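Local coordinates for protein 5-oxoprolinase subunit C (Escherichia coli, PDB 5DUD) that cleaves 5-oxoproline to L-glutamate, coupling the reaction to the hydrolysis of ATP to ADP and phosphate, as subunit C of 5-oxoprolinase, at residues 13-18 and 49-54; 29-34 and 110-115. All coordinates share one frame; numbering follows the deposited sequence.

Contact 1. Residues 13-18 and 49-54; sequences VQDGGR and NAPALE
Q14 and A52 form an antiparallel hydrogen-bonded pair, and V13 and L53 the non-hydrogen-bonded pair beside it. Strand 12-14 pairs here with strand 52-56 of an antiparallel sheet, while V13 also bonds to T130. Q14 N donates to A52 O over 2.9 Å, and A52 N returns a bond to Q14 O at 2.8 Å, nearly straight at 171°. P51 CA adds a weaker CH...O contact to Q14 O. Beyond this pair both chains leave the sheet but stay side by side, joined by a weak bond of 3.3 Å from G16 N to N49 O.

V13 and L53 share one face of the sheet. V13 has CG1 anti to the backbone N (chi1 -172°), which divides its two branches: CG1 meets P51 CB at 4.1 Å, while CG2 meets L53 CD2 at 3.9 Å. Branched valine suits a place with apolar neighbours on two sides, and L150 packs against both V13 and L53. Q14 lies on the other face, where its CG rests 3.6 Å from E54 CB, methylene against methylene. The carboxylate of E54 reaches past this apolar stem to a salt bridge with R206 and a hydrogen bond with Y112. Where both chains have left the strands, the side chain of D15 runs alongside the P51 ring, pointing the same way. Glycine suits position 16, where a side chain would run into the N49 amide oxygen.

The chemistry is thus divided: backbone bonds set the strand register, apolar groups pack on the V13 and L53 face, and on the other the aliphatic part of a glutamate packs while its buried carboxylate is satisfied by polar partners.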
loop_
_atom_site.group_PDB
_atom_site.type_symbol
_atom_site.label_atom_id
_atom_site.label_comp_id
_atom_site.label_asym_id
_atom_site.label_seq_id
_atom_site.Cartn_x
_atom_site.Cartn_y
_atom_site.Cartn_z
ATOM N N VAL A 13 -7.165 13.916 1.843
ATOM C CA VAL A 13 -8.394 13.349 2.417
ATOM C C VAL A 13 -8.146 11.856 2.641
ATOM O O VAL A 13 -7.934 11.133 1.664
ATOM C CB VAL A 13 -9.629 13.582 1.507
ATOM C CG1 VAL A 13 -10.916 13.149 2.209
ATOM C CG2 VAL A 13 -9.725 15.038 1.050
ATOM N N GLN A 14 -8.147 11.394 3.901
ATOM C CA GLN A 14 -7.881 9.997 4.219
ATOM C C GLN A 14 -9.068 9.354 4.925
ATOM O O GLN A 14 -9.800 10.013 5.657
ATOM C CB GLN A 14 -6.609 9.876 5.075
ATOM C CG GLN A 14 -5.328 10.286 4.341
ATOM C CD GLN A 14 -4.985 9.407 3.153
ATOM O OE1 GLN A 14 -5.409 8.253 3.047
ATOM N NE2 GLN A 14 -4.187 9.928 2.233
ATOM N N ASP A 15 -9.250 8.053 4.652
ATOM C CA ASP A 15 -10.340 7.192 5.124
ATOM C C ASP A 15 -9.781 5.952 5.875
ATOM O O ASP A 15 -8.591 5.907 6.188
ATOM C CB ASP A 15 -11.126 6.738 3.867
ATOM C CG ASP A 15 -12.616 6.600 4.056
ATOM O OD1 ASP A 15 -13.292 7.635 4.179
ATOM O OD2 ASP A 15 -13.111 5.453 4.048
ATOM N N GLY A 16 -10.643 4.968 6.153
ATOM C CA GLY A 16 -10.249 3.672 6.702
ATOM C C GLY A 16 -9.318 2.888 5.792
ATOM O O GLY A 16 -8.375 2.256 6.275
ATOM N N GLY A 17 -9.586 2.920 4.485
ATOM C CA GLY A 17 -8.759 2.248 3.491
ATOM C C GLY A 17 -9.534 1.624 2.350
ATOM O O GLY A 17 -10.680 1.195 2.514
ATOM N N ARG A 18 -8.890 1.561 1.183
ATOM C CA ARG A 18 -9.437 0.974 -0.038
ATOM C C ARG A 18 -9.109 -0.535 -0.042
ATOM O O ARG A 18 -8.177 -0.966 -0.710
ATOM C CB ARG A 18 -8.847 1.722 -1.250
ATOM C CG ARG A 18 -9.501 1.381 -2.576
ATOM C CD ARG A 18 -9.129 2.322 -3.708
ATOM N NE ARG A 18 -9.734 3.650 -3.549
ATOM C CZ ARG A 18 -9.151 4.732 -3.027
ATOM N NH1 ARG A 18 -7.893 4.678 -2.586
ATOM N NH2 ARG A 18 -9.818 5.875 -2.936
ATOM N N ASN A 49 -14.226 4.961 10.390
ATOM C CA ASN A 49 -13.492 4.994 9.115
ATOM C C ASN A 49 -14.001 6.098 8.152
ATOM O O ASN A 49 -13.667 6.078 6.966
ATOM C CB ASN A 49 -13.626 3.620 8.456
ATOM C CG ASN A 49 -12.925 2.535 9.247
ATOM O OD1 ASN A 49 -11.700 2.555 9.393
ATOM N ND2 ASN A 49 -13.677 1.624 9.855
ATOM N N ALA A 50 -14.756 7.090 8.647
ATOM C CA ALA A 50 -15.284 8.152 7.786
ATOM C C ALA A 50 -14.142 9.029 7.229
ATOM O O ALA A 50 -13.058 9.062 7.817
ATOM C CB ALA A 50 -16.283 9.006 8.551
ATOM N N PRO A 51 -14.345 9.735 6.096
ATOM C CA PRO A 51 -13.245 10.545 5.538
ATOM C C PRO A 51 -12.886 11.768 6.390
ATOM O O PRO A 51 -13.761 12.568 6.721
ATOM C CB PRO A 51 -13.754 10.969 4.151
ATOM C CG PRO A 51 -15.047 10.286 3.946
ATOM C CD PRO A 51 -15.555 9.805 5.252
ATOM N N ALA A 52 -11.590 11.904 6.734
ATOM C CA ALA A 52 -11.049 13.025 7.513
ATOM C C ALA A 52 -9.725 13.497 6.899
ATOM O O ALA A 52 -9.018 12.700 6.288
ATOM C CB ALA A 52 -10.842 12.606 8.962
ATOM N N LEU A 53 -9.385 14.784 7.063
ATOM C CA LEU A 53 -8.161 15.333 6.478
ATOM C C LEU A 53 -6.906 14.905 7.211
ATOM O O LEU A 53 -6.806 15.152 8.404
ATOM C CB LEU A 53 -8.185 16.871 6.485
ATOM C CG LEU A 53 -9.309 17.550 5.743
ATOM C CD1 LEU A 53 -9.233 19.052 5.922
ATOM C CD2 LEU A 53 -9.283 17.183 4.289
ATOM N N GLU A 54 -5.915 14.351 6.496
ATOM C CA GLU A 54 -4.598 14.063 7.069
ATOM C C GLU A 54 -3.745 15.294 6.804
ATOM O O GLU A 54 -3.832 15.841 5.707
ATOM C CB GLU A 54 -3.967 12.801 6.455
ATOM C CG GLU A 54 -2.549 12.537 6.940
ATOM C CD GLU A 54 -1.979 11.196 6.528
ATOM O OE1 GLU A 54 -1.195 11.158 5.553
ATOM O OE2 GLU A 54 -2.311 10.183 7.184
#

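Contact 2. Residues 29-34 and 110-115; sequences CGALDM and RSYLAV
Y112 takes a backbone hydrogen bond from D33 at its phenolic oxygen: D33 N lies 3.0 Å from Y112 OH, with an N-H...O angle of 162°. The contact joins strand 110-115 of the five-stranded sheet in the carboxyltransferase domain to the loop that leads into helix 34-44, whose N-cap is D33. The tyrosine ring points out from the strand to this loop, with CG anti to its carbonyl carbon (chi1 -60°). D33 CB sits 3.7 Å from Y112 CE1, and D33 O lies over one face of the ring. A31 CB approaches the ring obliquely, 3.5 Å from Y112 CE2; the small methyl of A31 lets the loop lie against the ring. Tyrosine suits the place because its ring spans from the strand to the loop, and its hydroxyl can both accept and donate.

Two residues before Y112 on the strand, R110 sends its side chain to the same loop, extended from CG to NE. L32 CD2 lies over one face of the guanidinium, clear of the in-plane N-H directions.

In the second shell, the carboxylate of E54 is the other partner of the Y112 hydroxyl, which probably donates to it while accepting from D33 N. E54 also takes a bond from L32 N, so the loop is held through two successive backbone amides. D33 itself caps helix 34-44 through OD1 to A36 N, while its OD2 is bonded to Q271 and W170. R110 NH1 bonds to the carbonyl of A270, which helps to place the arginine chain where its CD lies 3.7 Å from L32 CD2.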
loop_
_atom_site.group_PDB
_atom_site.type_symbol
_atom_site.label_atom_id
_atom_site.label_comp_id
_atom_site.label_asym_id
_atom_site.label_seq_id
_atom_site.Cartn_x
_atom_site.Cartn_y
_atom_site.Cartn_z
ATOM N N CYS A 29 -3.983 2.288 1.329
ATOM C CA CYS A 29 -3.812 3.687 1.742
ATOM C C CYS A 29 -4.543 3.957 3.092
ATOM O O CYS A 29 -4.471 3.111 3.980
ATOM C CB CYS A 29 -4.253 4.642 0.634
ATOM S SG CYS A 29 -3.503 4.301 -0.981
ATOM N N GLY A 30 -5.202 5.104 3.251
ATOM C CA GLY A 30 -5.867 5.448 4.500
ATOM C C GLY A 30 -4.899 6.174 5.403
ATOM O O GLY A 30 -3.753 6.416 5.012
ATOM N N ALA A 31 -5.349 6.553 6.602
ATOM C CA ALA A 31 -4.503 7.293 7.538
ATOM C C ALA A 31 -3.326 6.456 8.036
ATOM O O ALA A 31 -3.485 5.272 8.330
ATOM C CB ALA A 31 -5.320 7.783 8.729
ATOM N N LEU A 32 -2.141 7.073 8.076
ATOM C CA LEU A 32 -0.919 6.446 8.591
ATOM C C LEU A 32 -1.120 6.164 10.085
ATOM O O LEU A 32 -0.870 5.050 10.547
ATOM C CB LEU A 32 0.309 7.352 8.340
ATOM C CG LEU A 32 1.251 6.955 7.191
ATOM C CD1 LEU A 32 0.488 6.568 5.935
ATOM C CD2 LEU A 32 2.221 8.078 6.882
ATOM N N ASP A 33 -1.659 7.154 10.811
ATOM C CA ASP A 33 -2.041 7.026 12.213
ATOM C C ASP A 33 -3.540 6.710 12.224
ATOM O O ASP A 33 -4.370 7.603 12.384
ATOM C CB ASP A 33 -1.694 8.315 12.987
ATOM C CG ASP A 33 -1.682 8.171 14.496
ATOM O OD1 ASP A 33 -2.651 7.611 15.048
ATOM O OD2 ASP A 33 -0.733 8.677 15.132
ATOM N N MET A 34 -3.885 5.434 11.987
ATOM C CA MET A 34 -5.287 5.003 11.958
ATOM C C MET A 34 -6.001 5.316 13.278
ATOM O O MET A 34 -7.115 5.826 13.209
ATOM C CB MET A 34 -5.425 3.502 11.618
ATOM C CG MET A 34 -5.486 3.188 10.128
ATOM S SD MET A 34 -6.785 4.040 9.183
ATOM C CE MET A 34 -8.156 3.790 10.240
ATOM N N ARG A 110 2.190 14.054 11.875
ATOM C CA ARG A 110 0.873 14.114 11.232
ATOM C C ARG A 110 -0.280 14.448 12.201
ATOM O O ARG A 110 -0.343 13.913 13.305
ATOM C CB ARG A 110 0.585 12.795 10.500
ATOM C CG ARG A 110 1.396 12.675 9.207
ATOM C CD ARG A 110 1.741 11.254 8.815
ATOM N NE ARG A 110 2.725 11.222 7.726
ATOM C CZ ARG A 110 4.054 11.189 7.865
ATOM N NH1 ARG A 110 4.608 11.177 9.075
ATOM N NH2 ARG A 110 4.839 11.162 6.792
ATOM N N SER A 111 -1.200 15.333 11.754
ATOM C CA SER A 111 -2.382 15.787 12.494
ATOM C C SER A 111 -3.634 15.520 11.663
ATOM O O SER A 111 -3.568 15.575 10.438
ATOM C CB SER A 111 -2.258 17.278 12.813
ATOM O OG SER A 111 -3.214 17.719 13.767
ATOM N N TYR A 112 -4.769 15.227 12.317
ATOM C CA TYR A 112 -6.017 14.916 11.609
ATOM C C TYR A 112 -7.137 15.881 12.000
ATOM O O TYR A 112 -7.189 16.328 13.140
ATOM C CB TYR A 112 -6.435 13.459 11.870
ATOM C CG TYR A 112 -5.381 12.481 11.404
ATOM C CD1 TYR A 112 -4.240 12.248 12.162
ATOM C CD2 TYR A 112 -5.464 11.882 10.154
ATOM C CE1 TYR A 112 -3.211 11.441 11.690
ATOM C CE2 TYR A 112 -4.455 11.046 9.684
ATOM C CZ TYR A 112 -3.327 10.828 10.457
ATOM O OH TYR A 112 -2.320 9.999 10.022
ATOM N N LEU A 113 -8.021 16.206 11.037
ATOM C CA LEU A 113 -9.147 17.116 11.232
ATOM C C LEU A 113 -10.437 16.486 10.680
ATOM O O LEU A 113 -10.560 16.302 9.469
ATOM C CB LEU A 113 -8.854 18.463 10.541
ATOM C CG LEU A 113 -9.987 19.494 10.515
ATOM C CD1 LEU A 113 -10.498 19.786 11.912
ATOM C CD2 LEU A 113 -9.542 20.774 9.859
ATOM N N ALA A 114 -11.393 16.178 11.573
ATOM C CA ALA A 114 -12.681 15.580 11.219
ATOM C C ALA A 114 -13.835 16.510 11.585
ATOM O O ALA A 114 -13.782 17.184 12.615
ATOM C CB ALA A 114 -12.845 14.254 11.936
ATOM N N VAL A 115 -14.877 16.526 10.753
ATOM C CA VAL A 115 -16.061 17.364 10.962
ATOM C C VAL A 115 -17.303 16.467 10.970
ATOM O O VAL A 115 -17.268 15.373 10.409
ATOM C CB VAL A 115 -16.159 18.500 9.908
ATOM C CG1 VAL A 115 -14.853 19.285 9.830
ATOM C CG2 VAL A 115 -16.555 17.974 8.531
#

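Contacts 1 and 2 lie with their centres about 6 Å apart and meet where strand 52-56 pairs with strand 110-115, its neighbour on one side in an antiparallel sheet. L53 N and L113 O, 3.1 Å apart, probably form one of the backbone bonds between those strands. The side-chain connection is E54 OE2 to Y112 OH at 2.8 Å, which ties the strand pairing of contact 1 to the helix-entry loop of contact 2. R206 reaches both contacts: its NE pairs with E54 and its NH2 bonds to G30 O in residues 29-34. The enzyme uses ATP, but no nucleotide or substrate contact is established for these segments.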